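Formyltransferase PseJ (Anoxybacillus kamchatkensis G10, PDB 6EDK) is a formyltransferase-family protein with a mixed beta sheet and flanking helices, holding the ligand 1YA in a pocket. Local coordinates at residues F41-D47 / W166-R170; D57-L63 / D81-F86; L108-D114 / L209-Q214. One frame throughout, in Å; residues are numbered along the deposited sequence.

Contact 1: F41-D47 / W166-R170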
loop_
_atom_site.group_PDB
_atom_site.type_symbol
_atom_site.label_atom_id
_atom_site.label_comp_id
_atom_site.label_asym_id
_atom_site.label_seq_id
_atom_site.Cartn_x
_atom_site.Cartn_y
_atom_site.Cartn_z
ATOM N N PHE A 41 -0.458 16.115 -7.965
ATOM C CA PHE A 41 -1.777 16.102 -7.340
ATOM C C PHE A 41 -1.712 16.699 -5.943
ATOM O O PHE A 41 -2.529 17.549 -5.558
ATOM C CB PHE A 41 -2.323 14.617 -7.266
ATOM C CG PHE A 41 -3.584 14.483 -6.449
ATOM C CD1 PHE A 41 -4.824 14.759 -7.008
ATOM C CD2 PHE A 41 -3.548 14.024 -5.154
ATOM C CE1 PHE A 41 -6.008 14.648 -6.272
ATOM C CE2 PHE A 41 -4.714 13.913 -4.406
ATOM C CZ PHE A 41 -5.939 14.204 -4.953
ATOM N N LEU A 42 -0.721 16.287 -5.185
ATOM C CA LEU A 42 -0.619 16.745 -3.812
ATOM C C LEU A 42 -0.304 18.263 -3.777
ATOM O O LEU A 42 -0.846 18.992 -2.950
ATOM C CB LEU A 42 0.495 15.985 -3.097
ATOM C CG LEU A 42 0.186 14.497 -2.808
ATOM C CD1 LEU A 42 1.423 13.821 -2.242
ATOM C CD2 LEU A 42 -0.954 14.419 -1.855
ATOM N N GLU A 43 0.525 18.705 -4.700
ATOM C CA GLU A 43 0.880 20.129 -4.742
ATOM C C GLU A 43 -0.277 20.984 -5.205
ATOM O O GLU A 43 -0.322 22.155 -4.847
ATOM C CB GLU A 43 2.077 20.330 -5.649
ATOM C CG GLU A 43 3.380 19.863 -5.019
ATOM C CD GLU A 43 4.586 19.992 -5.951
ATOM O OE1 GLU A 43 4.418 20.214 -7.178
ATOM O OE2 GLU A 43 5.716 19.833 -5.451
ATOM N N SER A 44 -1.251 20.424 -5.941
ATOM C CA SER A 44 -2.437 21.201 -6.272
ATOM C C SER A 44 -3.294 21.509 -5.065
ATOM O O SER A 44 -4.278 22.227 -5.217
ATOM C CB SER A 44 -3.273 20.474 -7.391
ATOM O OG SER A 44 -3.950 19.332 -6.911
ATOM N N PHE A 45 -2.985 20.975 -3.874
ATOM C CA PHE A 45 -3.651 21.399 -2.637
ATOM C C PHE A 45 -2.824 22.458 -1.882
ATOM O O PHE A 45 -3.145 22.771 -0.720
ATOM C CB PHE A 45 -3.925 20.216 -1.707
ATOM C CG PHE A 45 -4.984 19.245 -2.252
ATOM C CD1 PHE A 45 -4.641 18.304 -3.220
ATOM C CD2 PHE A 45 -6.291 19.302 -1.817
ATOM C CE1 PHE A 45 -5.620 17.436 -3.753
ATOM C CE2 PHE A 45 -7.287 18.418 -2.333
ATOM C CZ PHE A 45 -6.953 17.499 -3.280
ATOM N N GLU A 46 -1.749 22.940 -2.495
ATOM C CA GLU A 46 -0.837 23.960 -1.939
ATOM C C GLU A 46 0.098 23.428 -0.866
ATOM O O GLU A 46 0.705 24.200 -0.129
ATOM C CB GLU A 46 -1.616 25.156 -1.389
ATOM C CG GLU A 46 -2.435 25.876 -2.451
ATOM C CD GLU A 46 -1.698 26.022 -3.778
ATOM O OE1 GLU A 46 -0.637 26.695 -3.816
ATOM O OE2 GLU A 46 -2.181 25.449 -4.790
ATOM N N ASP A 47 0.271 22.122 -0.772
ATOM C CA ASP A 47 1.281 21.560 0.102
ATOM C C ASP A 47 2.589 21.429 -0.657
ATOM O O ASP A 47 2.624 21.420 -1.890
ATOM C CB ASP A 47 0.832 20.207 0.651
ATOM C CG ASP A 47 -0.430 20.321 1.482
ATOM O OD1 ASP A 47 -0.554 21.330 2.181
ATOM O OD2 ASP A 47 -1.304 19.421 1.420
ATOM N N TRP A 166 -8.246 11.641 -0.322
ATOM C CA TRP A 166 -7.242 12.543 0.231
ATOM C C TRP A 166 -7.815 13.866 0.721
ATOM O O TRP A 166 -7.363 14.320 1.780
ATOM C CB TRP A 166 -6.190 12.809 -0.813
ATOM C CG TRP A 166 -5.072 13.775 -0.347
ATOM C CD1 TRP A 166 -4.760 14.990 -0.947
ATOM C CD2 TRP A 166 -4.183 13.611 0.744
ATOM N NE1 TRP A 166 -3.704 15.578 -0.263
ATOM C CE2 TRP A 166 -3.327 14.754 0.768
ATOM C CE3 TRP A 166 -4.002 12.628 1.706
ATOM C CZ2 TRP A 166 -2.339 14.897 1.699
ATOM C CZ3 TRP A 166 -3.014 12.784 2.635
ATOM C CH2 TRP A 166 -2.173 13.910 2.610
ATOM N N PRO A 167 -8.763 14.515 0.044
ATOM C CA PRO A 167 -9.332 15.767 0.626
ATOM C C PRO A 167 -9.817 15.618 2.056
ATOM O O PRO A 167 -9.743 16.582 2.818
ATOM C CB PRO A 167 -10.487 16.121 -0.314
ATOM C CG PRO A 167 -10.082 15.528 -1.662
ATOM C CD PRO A 167 -9.378 14.214 -1.279
ATOM N N LEU A 168 -10.330 14.456 2.436
ATOM C CA LEU A 168 -10.696 14.185 3.814
ATOM C C LEU A 168 -9.491 13.797 4.652
ATOM O O LEU A 168 -9.332 14.301 5.759
ATOM C CB LEU A 168 -11.766 13.079 3.867
ATOM C CG LEU A 168 -13.112 13.443 3.207
ATOM C CD1 LEU A 168 -14.004 12.232 3.076
ATOM C CD2 LEU A 168 -13.855 14.530 3.999
ATOM N N ILE A 169 -8.658 12.848 4.169
ATOM C CA ILE A 169 -7.518 12.405 4.955
ATOM C C ILE A 169 -6.616 13.588 5.290
ATOM O O ILE A 169 -6.035 13.671 6.377
ATOM C CB ILE A 169 -6.720 11.331 4.193
ATOM C CG1 ILE A 169 -7.610 10.143 3.942
ATOM C CG2 ILE A 169 -5.461 10.946 5.002
ATOM C CD1 ILE A 169 -6.960 9.102 2.978
ATOM N N ARG A 170 -6.468 14.499 4.333
ATOM C CA ARG A 170 -5.588 15.654 4.491
ATOM C C ARG A 170 -5.931 16.469 5.733
ATOM O O ARG A 170 -5.063 17.144 6.293
ATOM C CB ARG A 170 -5.744 16.524 3.249
ATOM C CG ARG A 170 -4.736 17.566 3.121
ATOM C CD ARG A 170 -4.919 18.177 1.771
ATOM N NE ARG A 170 -4.275 19.481 1.758
ATOM C CZ ARG A 170 -4.895 20.609 2.074
ATOM N NH1 ARG A 170 -6.200 20.591 2.395
ATOM N NH2 ARG A 170 -4.220 21.751 2.047
HETATM O O HOH W 1 -1.862 17.805 -0.561
#
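D47 OD2 takes two donors, R170 NE at 3.0 Å in a nearly straight bond (166°) and water 1 at 2.6 Å. NE approaches the syn side of OD2, somewhat out of the carboxylate plane, while OD2 lies close to the guanidinium plane; with opposite charges the bond is also a salt bridge. The same water donates to L42 O and accepts from W166 NE1, 2.9 Å in each case, joining the indole nitrogen to helix 36-43. OD1 of D47 is held by the backbone of G26. Here two helices, 36-43 and 147-169, pack beside the mixed sheet of the formyltransferase fold, and an aromatic cluster of F41, F45 and W166 fills the joint. W166, with CG anti to its own N (chi1 179°), reaches across so that its five-membered ring presents an edge to the face of F45, the planes at 89°. F41 CE2 comes to 3.6 Å from W166 CD1, the rings oblique. L42 CD2 sits over one indole face, 3.7 Å from the centroid of the five-membered ring, a CH-pi contact; R170 CB covers the opposite face. F45 CB lies over a face of the R170 guanidinium, while F45 CZ meets P167 CG at 4.0 Å.

Contact 2: D57-L63 / D81-F86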
loop_
_atom_site.group_PDB
_atom_site.type_symbol
_atom_site.label_atom_id
_atom_site.label_comp_id
_atom_site.label_asym_id
_atom_site.label_seq_id
_atom_site.Cartn_x
_atom_site.Cartn_y
_atom_site.Cartn_z
ATOM N N ASP A 57 17.111 6.476 8.785
ATOM C CA ASP A 57 17.407 6.515 10.206
ATOM C C ASP A 57 16.473 7.522 10.821
ATOM O O ASP A 57 16.058 8.505 10.174
ATOM C CB ASP A 57 18.887 6.919 10.409
ATOM C CG ASP A 57 19.343 6.825 11.882
ATOM O OD1 ASP A 57 19.007 7.729 12.682
ATOM O OD2 ASP A 57 20.008 5.825 12.233
ATOM N N LYS A 58 16.150 7.316 12.103
ATOM C CA LYS A 58 15.230 8.244 12.755
ATOM C C LYS A 58 15.792 9.652 12.881
ATOM O O LYS A 58 15.008 10.601 13.077
ATOM C CB LYS A 58 14.840 7.727 14.143
ATOM C CG LYS A 58 15.904 7.814 15.221
ATOM C CD LYS A 58 15.408 7.085 16.492
ATOM C CE LYS A 58 16.448 7.009 17.602
ATOM N NZ LYS A 58 16.445 5.661 18.288
ATOM N N LYS A 59 17.120 9.815 12.767
ATOM C CA LYS A 59 17.724 11.152 12.802
ATOM C C LYS A 59 17.827 11.815 11.430
ATOM O O LYS A 59 18.183 13.004 11.364
ATOM C CB LYS A 59 19.121 11.071 13.427
ATOM C CG LYS A 59 19.119 10.624 14.884
ATOM C CD LYS A 59 20.551 10.524 15.473
ATOM C CE LYS A 59 21.281 9.302 14.912
ATOM N NZ LYS A 59 22.595 9.185 15.574
ATOM N N SER A 60 17.493 11.097 10.342
ATOM C CA SER A 60 17.616 11.664 9.007
ATOM C C SER A 60 17.013 13.054 8.929
ATOM O O SER A 60 15.881 13.287 9.371
ATOM C CB SER A 60 16.937 10.748 7.942
ATOM O OG SER A 60 16.963 11.454 6.695
ATOM N N ALA A 61 17.761 13.981 8.317
ATOM C CA ALA A 61 17.223 15.308 8.085
ATOM C C ALA A 61 16.069 15.317 7.082
ATOM O O ALA A 61 15.330 16.310 7.017
ATOM C CB ALA A 61 18.345 16.255 7.603
ATOM N N ILE A 62 15.889 14.233 6.322
ATOM C CA ILE A 62 14.736 14.116 5.404
ATOM C C ILE A 62 13.403 14.287 6.152
ATOM O O ILE A 62 12.425 14.811 5.604
ATOM C CB ILE A 62 14.810 12.748 4.700
ATOM C CG1 ILE A 62 16.058 12.621 3.813
ATOM C CG2 ILE A 62 13.606 12.497 3.842
ATOM C CD1 ILE A 62 16.064 13.518 2.592
ATOM N N LEU A 63 13.355 13.889 7.409
ATOM C CA LEU A 63 12.181 13.981 8.233
ATOM C C LEU A 63 11.938 15.354 8.852
ATOM O O LEU A 63 10.844 15.592 9.378
ATOM C CB LEU A 63 12.276 12.950 9.348
ATOM C CG LEU A 63 12.327 11.507 8.867
ATOM C CD1 LEU A 63 12.618 10.577 10.002
ATOM C CD2 LEU A 63 10.984 11.125 8.193
ATOM N N ASP A 81 10.532 4.255 16.055
ATOM C CA ASP A 81 10.594 5.613 16.586
ATOM C C ASP A 81 10.037 6.599 15.575
ATOM O O ASP A 81 9.354 7.578 15.932
ATOM C CB ASP A 81 12.033 5.946 16.973
ATOM C CG ASP A 81 12.533 5.098 18.161
ATOM O OD1 ASP A 81 11.698 4.579 18.934
ATOM O OD2 ASP A 81 13.752 4.946 18.307
ATOM N N ILE A 82 10.272 6.347 14.287
ATOM C CA ILE A 82 9.627 7.174 13.258
ATOM C C ILE A 82 8.110 6.982 13.294
ATOM O O ILE A 82 7.331 7.962 13.242
ATOM C CB ILE A 82 10.220 6.824 11.886
ATOM C CG1 ILE A 82 11.737 7.102 11.824
ATOM C CG2 ILE A 82 9.593 7.647 10.800
ATOM C CD1 ILE A 82 12.364 6.658 10.489
ATOM N N VAL A 83 7.676 5.717 13.419
ATOM C CA VAL A 83 6.250 5.396 13.521
ATOM C C VAL A 83 5.612 6.153 14.662
ATOM O O VAL A 83 4.567 6.802 14.484
ATOM C CB VAL A 83 6.074 3.880 13.680
ATOM C CG1 VAL A 83 4.637 3.538 14.070
ATOM C CG2 VAL A 83 6.471 3.176 12.406
ATOM N N GLU A 84 6.258 6.128 15.863
ATOM C CA GLU A 84 5.665 6.826 16.998
ATOM C C GLU A 84 5.658 8.324 16.768
ATOM O O GLU A 84 4.660 8.993 17.031
ATOM C CB GLU A 84 6.418 6.494 18.285
ATOM C CG GLU A 84 5.705 6.998 19.547
ATOM C CD GLU A 84 4.386 6.257 19.812
ATOM O OE1 GLU A 84 4.215 5.122 19.305
ATOM O OE2 GLU A 84 3.517 6.810 20.525
ATOM N N ARG A 85 6.755 8.872 16.235
ATOM C CA ARG A 85 6.795 10.314 16.009
ATOM C C ARG A 85 5.703 10.752 15.060
ATOM O O ARG A 85 5.175 11.857 15.175
ATOM C CB ARG A 85 8.168 10.689 15.437
ATOM C CG ARG A 85 8.274 12.134 14.961
ATOM C CD ARG A 85 9.752 12.423 14.564
ATOM N NE ARG A 85 9.873 13.711 13.899
ATOM C CZ ARG A 85 10.945 14.092 13.193
ATOM N NH1 ARG A 85 11.969 13.268 13.027
ATOM N NH2 ARG A 85 10.962 15.281 12.623
ATOM N N PHE A 86 5.348 9.905 14.099
ATOM C CA PHE A 86 4.346 10.292 13.115
ATOM C C PHE A 86 3.006 9.587 13.313
ATOM O O PHE A 86 2.226 9.500 12.365
ATOM C CB PHE A 86 4.906 10.039 11.699
ATOM C CG PHE A 86 5.964 11.052 11.295
ATOM C CD1 PHE A 86 5.588 12.263 10.774
ATOM C CD2 PHE A 86 7.317 10.777 11.486
ATOM C CE1 PHE A 86 6.561 13.212 10.427
ATOM C CE2 PHE A 86 8.269 11.693 11.162
ATOM C CZ PHE A 86 7.897 12.926 10.639
HETATM O O HOH W 2 14.776 13.348 12.036
HETATM O O HOH W 3 12.372 10.505 13.850
#
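K58 NZ and D81 OD2, 2.8 Å apart, form the salt bridge that ties the loop 57-63 to helix 80-85, the lysine nitrogen meeting the carboxylate oxygen nearly along its C-O axis. The segment, within the connection between strands 48-52 and 68-71, begins with a type I turn from D57 to S60, with an Asx turn in which D57 OD1 accepts from K59 N, followed by a short 3-10 segment that S60 OG opens with an ST turn. K58 takes the less usual first torsion, with CG between the backbone N and the carbonyl carbon (chi1 73°), and this lays its CD beside D81, 3.3 Å from OD2.

One turn further along the helix, R85 reaches the loop through water. Waters 2 and 3 both lie at the edge of its guanidinium, in plane, and both accept from NH1; water 2 donates to K58 O at 2.9 Å and water 3 to the same K58 O at 2.7 Å. Water 2 donates to S60 O as well. An extended chain brings the guanidinium there, and F86 CZ lies over one of its faces.

The apolar part of the contact begins where I82 CG1 packs on K58 CA at 3.8 Å. L63 is directed at the helix and divides its branches between I82 and F86: CD1 meets I82 CD1 at 4.0 Å, and CD2 meets F86 CE2 at 4.1 Å.

Contact 3: L108-D114 / L209-Q214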
loop_
_atom_site.group_PDB
_atom_site.type_symbol
_atom_site.label_atom_id
_atom_site.label_comp_id
_atom_site.label_asym_id
_atom_site.label_seq_id
_atom_site.Cartn_x
_atom_site.Cartn_y
_atom_site.Cartn_z
ATOM N N LEU A 108 -0.496 -11.929 -6.284
ATOM C CA LEU A 108 -0.303 -13.366 -6.521
ATOM C C LEU A 108 -0.917 -14.212 -5.411
ATOM O O LEU A 108 -1.640 -15.171 -5.684
ATOM C CB LEU A 108 1.180 -13.641 -6.671
ATOM C CG LEU A 108 1.554 -15.161 -6.779
ATOM C CD1 LEU A 108 0.953 -15.727 -8.037
ATOM C CD2 LEU A 108 3.097 -15.207 -6.847
ATOM N N TRP A 109 -0.663 -13.872 -4.158
ATOM C CA TRP A 109 -1.159 -14.698 -3.060
ATOM C C TRP A 109 -2.669 -14.675 -2.949
ATOM O O TRP A 109 -3.272 -15.666 -2.491
ATOM C CB TRP A 109 -0.540 -14.269 -1.739
ATOM C CG TRP A 109 0.830 -14.754 -1.625
ATOM C CD1 TRP A 109 1.969 -14.032 -1.738
ATOM C CD2 TRP A 109 1.214 -16.106 -1.414
ATOM N NE1 TRP A 109 3.076 -14.871 -1.607
ATOM C CE2 TRP A 109 2.623 -16.150 -1.423
ATOM C CE3 TRP A 109 0.489 -17.306 -1.235
ATOM C CZ2 TRP A 109 3.350 -17.357 -1.234
ATOM C CZ3 TRP A 109 1.217 -18.498 -1.054
ATOM C CH2 TRP A 109 2.640 -18.492 -1.068
ATOM N N SER A 110 -3.317 -13.564 -3.389
ATOM C CA SER A 110 -4.757 -13.528 -3.388
ATOM C C SER A 110 -5.340 -14.579 -4.313
ATOM O O SER A 110 -6.439 -15.068 -4.063
ATOM C CB SER A 110 -5.267 -12.129 -3.758
ATOM O OG SER A 110 -5.234 -11.890 -5.154
ATOM N N PHE A 111 -4.608 -14.987 -5.340
ATOM C CA PHE A 111 -5.066 -16.064 -6.218
ATOM C C PHE A 111 -4.628 -17.433 -5.709
ATOM O O PHE A 111 -5.458 -18.361 -5.628
ATOM C CB PHE A 111 -4.558 -15.829 -7.628
ATOM C CG PHE A 111 -5.271 -14.725 -8.293
ATOM C CD1 PHE A 111 -6.523 -14.933 -8.798
ATOM C CD2 PHE A 111 -4.739 -13.469 -8.341
ATOM C CE1 PHE A 111 -7.226 -13.892 -9.375
ATOM C CE2 PHE A 111 -5.441 -12.440 -8.930
ATOM C CZ PHE A 111 -6.696 -12.660 -9.427
ATOM N N LEU A 112 -3.355 -17.548 -5.308
ATOM C CA LEU A 112 -2.864 -18.826 -4.808
ATOM C C LEU A 112 -3.686 -19.328 -3.631
ATOM O O LEU A 112 -3.971 -20.531 -3.533
ATOM C CB LEU A 112 -1.398 -18.707 -4.411
ATOM C CG LEU A 112 -0.418 -18.495 -5.559
ATOM C CD1 LEU A 112 0.951 -18.219 -5.005
ATOM C CD2 LEU A 112 -0.377 -19.658 -6.525
ATOM N N GLU A 113 -4.088 -18.443 -2.720
ATOM C CA GLU A 113 -4.839 -18.814 -1.527
ATOM C C GLU A 113 -6.312 -18.454 -1.630
ATOM O O GLU A 113 -7.037 -18.626 -0.651
ATOM C CB GLU A 113 -4.190 -18.183 -0.284
ATOM C CG GLU A 113 -2.858 -18.871 0.062
ATOM C CD GLU A 113 -2.099 -18.270 1.209
ATOM O OE1 GLU A 113 -2.468 -17.187 1.727
ATOM O OE2 GLU A 113 -1.090 -18.880 1.617
ATOM N N ASP A 114 -6.772 -18.010 -2.809
ATOM C CA ASP A 114 -8.160 -17.717 -3.145
ATOM C C ASP A 114 -8.794 -16.855 -2.049
ATOM O O ASP A 114 -9.818 -17.182 -1.471
ATOM C CB ASP A 114 -8.965 -19.021 -3.409
ATOM C CG ASP A 114 -10.334 -18.775 -4.063
ATOM O OD1 ASP A 114 -10.585 -17.709 -4.656
ATOM O OD2 ASP A 114 -11.209 -19.680 -4.002
ATOM N N LEU A 209 -3.921 -20.419 -11.320
ATOM C CA LEU A 209 -3.300 -20.198 -10.034
ATOM C C LEU A 209 -4.263 -20.371 -8.874
ATOM O O LEU A 209 -3.812 -20.550 -7.734
ATOM C CB LEU A 209 -2.706 -18.781 -9.994
ATOM C CG LEU A 209 -1.835 -18.400 -11.167
ATOM C CD1 LEU A 209 -1.173 -17.011 -10.975
ATOM C CD2 LEU A 209 -0.743 -19.438 -11.345
ATOM N N ILE A 210 -5.564 -20.320 -9.136
ATOM C CA ILE A 210 -6.536 -20.174 -8.058
ATOM C C ILE A 210 -6.506 -21.416 -7.199
ATOM O O ILE A 210 -6.686 -22.533 -7.705
ATOM C CB ILE A 210 -7.937 -19.913 -8.602
ATOM C CG1 ILE A 210 -7.990 -18.509 -9.223
ATOM C CG2 ILE A 210 -8.970 -20.080 -7.470
ATOM C CD1 ILE A 210 -9.191 -18.265 -10.014
ATOM N N GLY A 211 -6.266 -21.221 -5.907
ATOM C CA GLY A 211 -6.281 -22.264 -4.914
ATOM C C GLY A 211 -5.047 -23.128 -4.860
ATOM O O GLY A 211 -5.015 -24.066 -4.058
ATOM N N LYS A 212 -4.051 -22.878 -5.707
ATOM C CA LYS A 212 -2.938 -23.815 -5.834
ATOM C C LYS A 212 -2.126 -23.913 -4.571
ATOM O O LYS A 212 -1.384 -24.871 -4.403
ATOM C CB LYS A 212 -2.040 -23.422 -6.998
ATOM C CG LYS A 212 -2.603 -23.817 -8.320
ATOM C CD LYS A 212 -2.474 -25.347 -8.523
ATOM C CE LYS A 212 -2.782 -25.749 -9.955
ATOM N NZ LYS A 212 -4.187 -25.464 -10.381
ATOM N N ALA A 213 -2.220 -22.938 -3.683
ATOM C CA ALA A 213 -1.626 -23.040 -2.357
ATOM C C ALA A 213 -2.654 -23.501 -1.329
ATOM O O ALA A 213 -2.460 -23.309 -0.130
ATOM C CB ALA A 213 -1.011 -21.705 -1.947
ATOM N N GLN A 214 -3.758 -24.074 -1.789
ATOM C CA GLN A 214 -4.903 -24.413 -0.941
ATOM C C GLN A 214 -5.336 -23.216 -0.105
ATOM O O GLN A 214 -6.201 -22.413 -0.528
ATOM C CB GLN A 214 -4.568 -25.627 -0.063
ATOM C CG GLN A 214 -4.380 -26.907 -0.858
ATOM C CD GLN A 214 -4.632 -28.171 -0.024
ATOM O OE1 GLN A 214 -5.505 -28.189 0.844
ATOM N NE2 GLN A 214 -3.864 -29.227 -0.295
#
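On helix 106-112, L108 CD1 meets L209 CD1 at 3.8 Å, the leucines crossing at about a right angle. The C-terminal segment 209-214 is a type II turn overlapped by a type I turn, and it docks on a helix end closed by a Schellman motif with D114 as its C-prime residue. W109 offers an indole edge, CZ3, to A213 CB, while H186 stacks on its ring. F111 O accepts from G211 N at 3.0 Å, in a bond of 161°, and also takes a CA-H...O contact from I210 CA. With CG opposite the carbonyl carbon and beside the backbone N (chi1 -73°), the F111 ring turns an edge to I210 CG1, which lies in its plane. L112 O receives A213 N at 3.0 Å, the donor lying 36° out of the carbonyl plane. The carbonyls of F111 and L112, the last two helical residues, are thus each met by a backbone N-H of the turns. L112 CB rests on A213 CB. E113 places CG 3.9 Å from A213 CB, and its OE1 is hydrogen-bonded to H186 NE2. In D114 the carboxylate carbon CG touches I210 CG2 at 3.9 Å.

How the contacts relate
The three contacts fasten separate parts of one chain, and none touches another. Contacts 1 and 2 are neighbours, their centres 22 Å apart and nearest atoms about 11 Å, and the segments of contact 2 both fall between those of contact 1 in sequence. Contact 3 lies on the opposite side of the chain's centre from either, 37 Å from each between centres, and its segments alternate with those of contact 1 along the chain. Contact 2 is tied to the bound 1YA, since V83 on its helix touches the ligand and the I82 side chain is about 8 Å away; in contact 3 the side chain of W109 is about 9 Å from the bound 1YA.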